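Local coordinates for protein malonyl-CoA decarboxylase (Rhodopseudomonas palustris, PDB 4KSA) that probably catalyses the decarboxylation of malonyl-CoA to acetyl-CoA and carbon dioxide, at residues G171-Q176 and Y217-P222; T301-S306 and N413-L418. All blocks are in the same frame, centred on the assembly; numbering follows the deposited sequence.

Contact 1. Residues G171-Q176 and Y217-P222; sequences GFLVLQ and YGFFHP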
ATOM      1  N   GLY A 171       2.425  20.742   1.022  1.00 37.61           N
ATOM      2  CA  GLY A 171       1.379  19.793   0.672  1.00 37.44           C
ATOM      3  C   GLY A 171       1.782  18.323   0.651  1.00 37.36           C
ATOM      4  O   GLY A 171       0.958  17.450   0.909  1.00 36.12           O
ATOM      5  N   PHE A 172       3.039  18.024   0.338  1.00 38.12           N
ATOM      6  CA  PHE A 172       3.462  16.626   0.301  1.00 37.40           C
ATOM      7  C   PHE A 172       4.210  16.230   1.538  1.00 37.22           C
ATOM      8  O   PHE A 172       4.796  15.148   1.575  1.00 39.30           O
ATOM      9  CB  PHE A 172       4.349  16.318  -0.911  1.00 36.25           C
ATOM     10  CG  PHE A 172       3.666  16.510  -2.232  1.00 38.21           C
ATOM     11  CD1 PHE A 172       2.277  16.649  -2.303  1.00 36.90           C
ATOM     12  CD2 PHE A 172       4.414  16.559  -3.411  1.00 36.21           C
ATOM     13  CE1 PHE A 172       1.643  16.837  -3.529  1.00 38.99           C
ATOM     14  CE2 PHE A 172       3.800  16.747  -4.633  1.00 37.92           C
ATOM     15  CZ  PHE A 172       2.404  16.889  -4.699  1.00 39.29           C
ATOM     16  N   LEU A 173       4.213  17.093   2.550  1.00 37.67           N
ATOM     17  CA  LEU A 173       4.923  16.758   3.784  1.00 36.69           C
ATOM     18  C   LEU A 173       4.068  15.722   4.503  1.00 35.06           C
ATOM     19  O   LEU A 173       2.862  15.880   4.611  1.00 36.31           O
ATOM     20  CB  LEU A 173       5.119  17.998   4.655  1.00 36.96           C
ATOM     21  CG  LEU A 173       6.201  17.792   5.724  1.00 40.65           C
ATOM     22  CD1 LEU A 173       7.577  17.732   5.079  1.00 39.40           C
ATOM     23  CD2 LEU A 173       6.141  18.920   6.728  1.00 42.95           C
ATOM     24  N   VAL A 174       4.687  14.651   4.975  1.00 33.54           N
ATOM     25  CA  VAL A 174       3.945  13.596   5.642  1.00 32.89           C
ATOM     26  C   VAL A 174       4.538  13.250   6.988  1.00 33.99           C
ATOM     27  O   VAL A 174       5.753  13.120   7.123  1.00 34.04           O
ATOM     28  CB  VAL A 174       3.912  12.331   4.787  1.00 33.78           C
ATOM     29  CG1 VAL A 174       3.360  11.164   5.594  1.00 33.05           C
ATOM     30  CG2 VAL A 174       3.063  12.577   3.557  1.00 32.54           C
ATOM     31  N   LEU A 175       3.663  13.109   7.984  1.00 34.34           N
ATOM     32  CA  LEU A 175       4.084  12.775   9.332  1.00 32.39           C
ATOM     33  C   LEU A 175       4.055  11.264   9.521  1.00 33.19           C
ATOM     34  O   LEU A 175       3.143  10.587   9.072  1.00 32.79           O
ATOM     35  CB  LEU A 175       3.161  13.448  10.333  1.00 31.52           C
ATOM     36  CG  LEU A 175       3.346  13.024  11.794  1.00 33.50           C
ATOM     37  CD1 LEU A 175       4.666  13.563  12.350  1.00 31.52           C
ATOM     38  CD2 LEU A 175       2.170  13.537  12.604  1.00 32.83           C
ATOM     39  N   GLN A 176       5.071  10.731  10.170  1.00 34.49           N
ATOM     40  CA  GLN A 176       5.138   9.303  10.401  1.00 39.16           C
ATOM     41  C   GLN A 176       5.627   9.058  11.813  1.00 40.80           C
ATOM     42  O   GLN A 176       6.497   9.775  12.307  1.00 42.62           O
ATOM     43  CB  GLN A 176       6.096   8.626   9.404  1.00 41.27           C
ATOM     44  CG  GLN A 176       5.434   8.217   8.114  1.00 47.59           C
ATOM     45  CD  GLN A 176       4.268   7.292   8.367  1.00 53.47           C
ATOM     46  OE1 GLN A 176       4.443   6.194   8.904  1.00 56.29           O
ATOM     47  NE2 GLN A 176       3.061   7.734   8.006  1.00 55.68           N
ATOM     48  N   TYR A 217       8.126  11.426  16.392  1.00 49.49           N
ATOM     49  CA  TYR A 217       7.571  11.492  15.064  1.00 46.51           C
ATOM     50  C   TYR A 217       8.555  12.082  14.069  1.00 46.67           C
ATOM     51  O   TYR A 217       9.590  12.659  14.442  1.00 45.60           O
ATOM     52  CB  TYR A 217       6.297  12.314  15.117  1.00 46.25           C
ATOM     53  CG  TYR A 217       5.286  11.700  16.051  1.00 50.14           C
ATOM     54  CD1 TYR A 217       4.414  10.706  15.603  1.00 51.11           C
ATOM     55  CD2 TYR A 217       5.258  12.036  17.408  1.00 50.51           C
ATOM     56  CE1 TYR A 217       3.547  10.059  16.477  1.00 51.45           C
ATOM     57  CE2 TYR A 217       4.388  11.385  18.293  1.00 51.77           C
ATOM     58  CZ  TYR A 217       3.540  10.395  17.818  1.00 51.76           C
ATOM     59  OH  TYR A 217       2.704   9.710  18.672  1.00 53.51           O
ATOM     60  N   GLY A 218       8.237  11.909  12.791  1.00 44.14           N
ATOM     61  CA  GLY A 218       9.093  12.434  11.756  1.00 40.15           C
ATOM     62  C   GLY A 218       8.268  13.020  10.642  1.00 39.51           C
ATOM     63  O   GLY A 218       7.138  12.592  10.406  1.00 39.17           O
ATOM     64  N   PHE A 219       8.822  14.029   9.976  1.00 38.55           N
ATOM     65  CA  PHE A 219       8.158  14.646   8.836  1.00 38.49           C
ATOM     66  C   PHE A 219       8.968  14.283   7.601  1.00 37.62           C
ATOM     67  O   PHE A 219      10.180  14.499   7.547  1.00 38.58           O
ATOM     68  CB  PHE A 219       8.063  16.152   9.016  1.00 40.24           C
ATOM     69  CG  PHE A 219       6.928  16.565   9.900  1.00 42.15           C
ATOM     70  CD1 PHE A 219       5.630  16.596   9.406  1.00 41.11           C
ATOM     71  CD2 PHE A 219       7.146  16.857  11.246  1.00 41.42           C
ATOM     72  CE1 PHE A 219       4.560  16.910  10.242  1.00 44.18           C
ATOM     73  CE2 PHE A 219       6.085  17.169  12.085  1.00 41.28           C
ATOM     74  CZ  PHE A 219       4.789  17.195  11.584  1.00 41.66           C
ATOM     75  N   PHE A 220       8.294  13.690   6.627  1.00 34.37           N
ATOM     76  CA  PHE A 220       8.952  13.247   5.420  1.00 32.43           C
ATOM     77  C   PHE A 220       8.384  13.959   4.224  1.00 33.11           C
ATOM     78  O   PHE A 220       7.204  14.293   4.192  1.00 35.35           O
ATOM     79  CB  PHE A 220       8.758  11.737   5.238  1.00 28.35           C
ATOM     80  CG  PHE A 220       9.426  10.903   6.295  1.00 28.53           C
ATOM     81  CD1 PHE A 220      10.674  10.337   6.069  1.00 26.11           C
ATOM     82  CD2 PHE A 220       8.841  10.738   7.547  1.00 30.10           C
ATOM     83  CE1 PHE A 220      11.351   9.621   7.075  1.00 26.38           C
ATOM     84  CE2 PHE A 220       9.513  10.022   8.573  1.00 30.11           C
ATOM     85  CZ  PHE A 220      10.775   9.465   8.326  1.00 27.28           C
ATOM     86  N   HIS A 221       9.238  14.213   3.242  1.00 33.02           N
ATOM     87  CA  HIS A 221       8.797  14.824   2.002  1.00 31.20           C
ATOM     88  C   HIS A 221       9.375  13.956   0.877  1.00 30.08           C
ATOM     89  O   HIS A 221      10.508  13.497   0.947  1.00 25.26           O
ATOM     90  CB  HIS A 221       9.291  16.263   1.895  1.00 30.84           C
ATOM     91  CG  HIS A 221       8.661  17.025   0.775  1.00 32.66           C
ATOM     92  ND1 HIS A 221       8.841  16.685  -0.548  1.00 30.86           N
ATOM     93  CD2 HIS A 221       7.836  18.099   0.782  1.00 32.12           C
ATOM     94  CE1 HIS A 221       8.155  17.518  -1.309  1.00 32.24           C
ATOM     95  NE2 HIS A 221       7.536  18.387  -0.527  1.00 31.18           N
ATOM     96  N   PRO A 222       8.579  13.697  -0.162  1.00 31.90           N
ATOM     97  CA  PRO A 222       9.050  12.874  -1.282  1.00 31.76           C
ATOM     98  C   PRO A 222      10.352  13.341  -1.957  1.00 33.79           C
ATOM     99  O   PRO A 222      11.037  12.525  -2.566  1.00 35.06           O
ATOM    100  CB  PRO A 222       7.851  12.871  -2.242  1.00 30.81           C
ATOM    101  CG  PRO A 222       7.110  14.153  -1.911  1.00 32.58           C
ATOM    102  CD  PRO A 222       7.218  14.221  -0.408  1.00 32.24           C
TER
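V174 and F220 sit opposite each other as a hydrogen-bonded pair of two antiparallel strands. Their axes come within 4.6 Å, at 153° between chain directions. V174 N gives its hydrogen to F220 O at 2.7 Å, and F220 N returns a bond to V174 O. Q176 and G218 repeat this pair of hydrogen bonds two residues on. Between them, L175 and F219 form a non-hydrogen-bonded pair, and both side chains point to the same face of the sheet. The CG of L175 is anti to the backbone N (chi1 171°), and CD1 lies over one face of the F219 ring, 3.9 Å from its centroid. The same CD1 meets Y217 CB at 3.4 Å. L173 CD2 touches F219 CD1 at 3.6 Å. V174, Q176 and F220 point to the other face, where Q176 CB packs on F220 CE2 at 3.8 Å. Before the strand, F172 CB lies over the face of the H221 imidazole and meets P222 CD at 3.6 Å. H221 ND1 bonds to R223 N. F172 and P222 also pack on P222 and F172 of a second subunit. Strand 174-178 is outermost within the chain, so this is an antiparallel edge pairing, consistent with the acetyltransferase-like C-terminal domain.

Contact 2. Residues T301-S306 and N413-L418; sequences TFVTLS and NYLYAL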
ATOM      1  N   THR A 301      -4.147  17.417  27.668  1.00 71.00           N
ATOM      2  CA  THR A 301      -3.245  18.564  27.605  1.00 70.43           C
ATOM      3  C   THR A 301      -2.020  18.363  26.707  1.00 66.93           C
ATOM      4  O   THR A 301      -1.301  17.355  26.806  1.00 64.87           O
ATOM      5  CB  THR A 301      -2.763  18.970  29.021  1.00 72.37           C
ATOM      6  OG1 THR A 301      -1.951  17.923  29.569  1.00 74.91           O
ATOM      7  CG2 THR A 301      -3.967  19.224  29.943  1.00 73.21           C
ATOM      8  N   PHE A 302      -1.799  19.340  25.830  1.00 62.58           N
ATOM      9  CA  PHE A 302      -0.671  19.308  24.913  1.00 59.48           C
ATOM     10  C   PHE A 302       0.253  20.487  25.192  1.00 56.53           C
ATOM     11  O   PHE A 302      -0.027  21.633  24.830  1.00 55.98           O
ATOM     12  CB  PHE A 302      -1.190  19.298  23.479  1.00 58.89           C
ATOM     13  CG  PHE A 302      -2.016  18.088  23.169  1.00 58.07           C
ATOM     14  CD1 PHE A 302      -3.405  18.150  23.189  1.00 57.57           C
ATOM     15  CD2 PHE A 302      -1.401  16.859  22.932  1.00 57.68           C
ATOM     16  CE1 PHE A 302      -4.177  17.006  22.981  1.00 57.23           C
ATOM     17  CE2 PHE A 302      -2.166  15.706  22.722  1.00 58.15           C
ATOM     18  CZ  PHE A 302      -3.556  15.782  22.748  1.00 57.36           C
ATOM     19  N   VAL A 303       1.368  20.172  25.841  1.00 53.49           N
ATOM     20  CA  VAL A 303       2.334  21.177  26.265  1.00 53.07           C
ATOM     21  C   VAL A 303       3.777  20.806  25.939  1.00 52.69           C
ATOM     22  O   VAL A 303       4.098  19.631  25.794  1.00 55.27           O
ATOM     23  CB  VAL A 303       2.247  21.349  27.793  1.00 51.87           C
ATOM     24  CG1 VAL A 303       2.819  20.099  28.490  1.00 47.89           C
ATOM     25  CG2 VAL A 303       2.992  22.587  28.217  1.00 53.32           C
ATOM     26  N   THR A 304       4.658  21.797  25.856  1.00 51.34           N
ATOM     27  CA  THR A 304       6.067  21.507  25.579  1.00 52.57           C
ATOM     28  C   THR A 304       6.927  21.805  26.802  1.00 51.26           C
ATOM     29  O   THR A 304       6.426  22.246  27.825  1.00 53.12           O
ATOM     30  CB  THR A 304       6.612  22.360  24.418  1.00 52.29           C
ATOM     31  OG1 THR A 304       6.843  23.695  24.878  1.00 53.50           O
ATOM     32  CG2 THR A 304       5.616  22.404  23.275  1.00 53.38           C
ATOM     33  N   LEU A 305       8.219  21.533  26.692  1.00 50.04           N
ATOM     34  CA  LEU A 305       9.185  21.827  27.747  1.00 49.24           C
ATOM     35  C   LEU A 305      10.388  22.285  26.939  1.00 49.72           C
ATOM     36  O   LEU A 305      11.392  21.580  26.800  1.00 50.77           O
ATOM     37  CB  LEU A 305       9.555  20.595  28.576  1.00 47.28           C
ATOM     38  CG  LEU A 305       9.930  20.888  30.038  1.00 47.25           C
ATOM     39  CD1 LEU A 305      10.845  19.798  30.564  1.00 46.95           C
ATOM     40  CD2 LEU A 305      10.635  22.229  30.155  1.00 47.70           C
ATOM     41  N   SER A 306      10.246  23.482  26.391  1.00 48.51           N
ATOM     42  CA  SER A 306      11.240  24.089  25.531  1.00 49.78           C
ATOM     43  C   SER A 306      12.424  24.783  26.194  1.00 49.90           C
ATOM     44  O   SER A 306      12.441  25.029  27.400  1.00 50.21           O
ATOM     45  CB  SER A 306      10.535  25.100  24.627  1.00 49.84           C
ATOM     46  OG  SER A 306       9.321  24.563  24.113  1.00 53.25           O
ATOM     47  N   ASN A 413       7.204  26.270  28.998  1.00 48.42           N
ATOM     48  CA  ASN A 413       6.233  25.345  28.462  1.00 45.71           C
ATOM     49  C   ASN A 413       5.390  26.203  27.552  1.00 45.76           C
ATOM     50  O   ASN A 413       5.016  27.318  27.918  1.00 45.91           O
ATOM     51  CB  ASN A 413       5.311  24.765  29.540  1.00 44.00           C
ATOM     52  CG  ASN A 413       6.055  24.182  30.724  1.00 45.67           C
ATOM     53  OD1 ASN A 413       6.152  24.811  31.773  1.00 48.40           O
ATOM     54  ND2 ASN A 413       6.569  22.976  30.572  1.00 45.66           N
ATOM     55  N   TYR A 414       5.129  25.715  26.347  1.00 44.66           N
ATOM     56  CA  TYR A 414       4.256  26.441  25.440  1.00 43.98           C
ATOM     57  C   TYR A 414       3.032  25.539  25.523  1.00 44.21           C
ATOM     58  O   TYR A 414       3.162  24.330  25.709  1.00 44.32           O
ATOM     59  CB  TYR A 414       4.847  26.511  24.029  1.00 40.71           C
ATOM     60  CG  TYR A 414       6.017  27.474  23.899  1.00 35.38           C
ATOM     61  CD1 TYR A 414       5.812  28.817  23.583  1.00 32.64           C
ATOM     62  CD2 TYR A 414       7.336  27.033  24.085  1.00 34.57           C
ATOM     63  CE1 TYR A 414       6.891  29.711  23.442  1.00 29.75           C
ATOM     64  CE2 TYR A 414       8.425  27.916  23.956  1.00 32.08           C
ATOM     65  CZ  TYR A 414       8.191  29.250  23.633  1.00 32.39           C
ATOM     66  OH  TYR A 414       9.257  30.111  23.499  1.00 32.30           O
ATOM     67  N   LEU A 415       1.844  26.120  25.440  1.00 45.60           N
ATOM     68  CA  LEU A 415       0.626  25.340  25.571  1.00 46.33           C
ATOM     69  C   LEU A 415      -0.094  25.237  24.238  1.00 46.94           C
ATOM     70  O   LEU A 415      -0.467  26.250  23.631  1.00 45.52           O
ATOM     71  CB  LEU A 415      -0.270  25.988  26.644  1.00 45.79           C
ATOM     72  CG  LEU A 415      -1.516  25.300  27.218  1.00 44.90           C
ATOM     73  CD1 LEU A 415      -2.647  25.351  26.202  1.00 43.94           C
ATOM     74  CD2 LEU A 415      -1.179  23.877  27.629  1.00 42.27           C
ATOM     75  N   TYR A 416      -0.260  24.002  23.774  1.00 47.50           N
ATOM     76  CA  TYR A 416      -0.946  23.764  22.512  1.00 48.88           C
ATOM     77  C   TYR A 416      -2.357  23.318  22.818  1.00 49.32           C
ATOM     78  O   TYR A 416      -2.576  22.286  23.456  1.00 49.11           O
ATOM     79  CB  TYR A 416      -0.235  22.691  21.672  1.00 47.48           C
ATOM     80  CG  TYR A 416       0.991  23.180  20.929  1.00 47.17           C
ATOM     81  CD1 TYR A 416       2.266  23.037  21.475  1.00 46.22           C
ATOM     82  CD2 TYR A 416       0.877  23.811  19.683  1.00 47.24           C
ATOM     83  CE1 TYR A 416       3.404  23.511  20.802  1.00 44.62           C
ATOM     84  CE2 TYR A 416       2.012  24.292  19.001  1.00 45.99           C
ATOM     85  CZ  TYR A 416       3.267  24.138  19.576  1.00 44.05           C
ATOM     86  OH  TYR A 416       4.382  24.630  18.957  1.00 41.76           O
ATOM     87  N   ALA A 417      -3.309  24.128  22.380  1.00 50.51           N
ATOM     88  CA  ALA A 417      -4.718  23.838  22.586  1.00 53.39           C
ATOM     89  C   ALA A 417      -5.316  23.670  21.210  1.00 55.15           C
ATOM     90  O   ALA A 417      -5.485  24.645  20.469  1.00 54.21           O
ATOM     91  CB  ALA A 417      -5.395  24.986  23.311  1.00 54.40           C
ATOM     92  N   LEU A 418      -5.625  22.423  20.880  1.00 56.89           N
ATOM     93  CA  LEU A 418      -6.180  22.063  19.588  1.00 59.41           C
ATOM     94  C   LEU A 418      -7.520  22.734  19.288  1.00 62.20           C
ATOM     95  O   LEU A 418      -8.385  22.141  18.645  1.00 64.26           O
ATOM     96  CB  LEU A 418      -6.306  20.541  19.526  1.00 58.86           C
ATOM     97  CG  LEU A 418      -6.719  19.867  18.223  1.00 58.30           C
ATOM     98  CD1 LEU A 418      -5.991  20.482  17.041  1.00 56.40           C
ATOM     99  CD2 LEU A 418      -6.415  18.379  18.347  1.00 59.36           C
TER
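The Y414 ring turns its edge to T304 and S306, with T304 OG1 and S306 CB both lying in its plane. T304 OG1 is 3.5 Å from Y414 CD2. The imidazole of H383 stacks on this ring. The Y416 ring is also met at its edge: T304 CG2 lies in its plane, 3.5 Å from CE1, while the phenol OH bonds to H383 ND1. Near the plane of the F302 ring, at its edge, is Y416 O. The flat amide of N413 sends ND2 to T304 O at 2.8 Å, and the acceptor is only 10° out of the amide plane. N413 is held further by N394 at OD1 and by the carbonyl of P241 at ND2.

The strands run antiparallel, at 149° between directions. Y416 N bonds to F302 O, and T304 N to Y414 O at 2.9 Å. V303 CG2 packs on N413 CB at 3.4 Å. T304 places OG1 between its own backbone N and carbonyl carbon (chi1 76°). There OG1 accepts a bond from Y414 N at 3.0 Å and shares another with S306 OG at 2.7 Å. An alanine at T304 would probably leave Y414 N and S306 OG without this partner and open a gap at the Y416 ring edge.

Beyond T304 N, the pairing thus passes from backbone to side chains. A threonine hydroxyl takes the Y414 N-H, and an asparagine amide fills T304 O. These side chains satisfy Y414 N and T304 O in a buried place, where strand 301-304 ends. The Y414 edge lies against the two hydroxyls and the Y416 edge against the T304 methyl.

After the N-terminal helices, from 6-22 to 154-167, the chain enters strand 174-178, where contact 1 begins. It closes a loop of 40 residues that holds helices 184-193 and 202-209. The chain then runs through strands 230-237 and 262-270 and helix 284-295 before contact 2 opens. Contact 2 closes a loop of 106 residues, about half of it helix, with strand 389-394 near its end. The two loops lie in series and do not cross. Both contacts belong to one mixed sheet, with strands 230-237 and 262-270 between them. Their nearest atoms are about 9 Å apart. Helix 284-295 packs against side chains of both contacts and so ties them across the sheet.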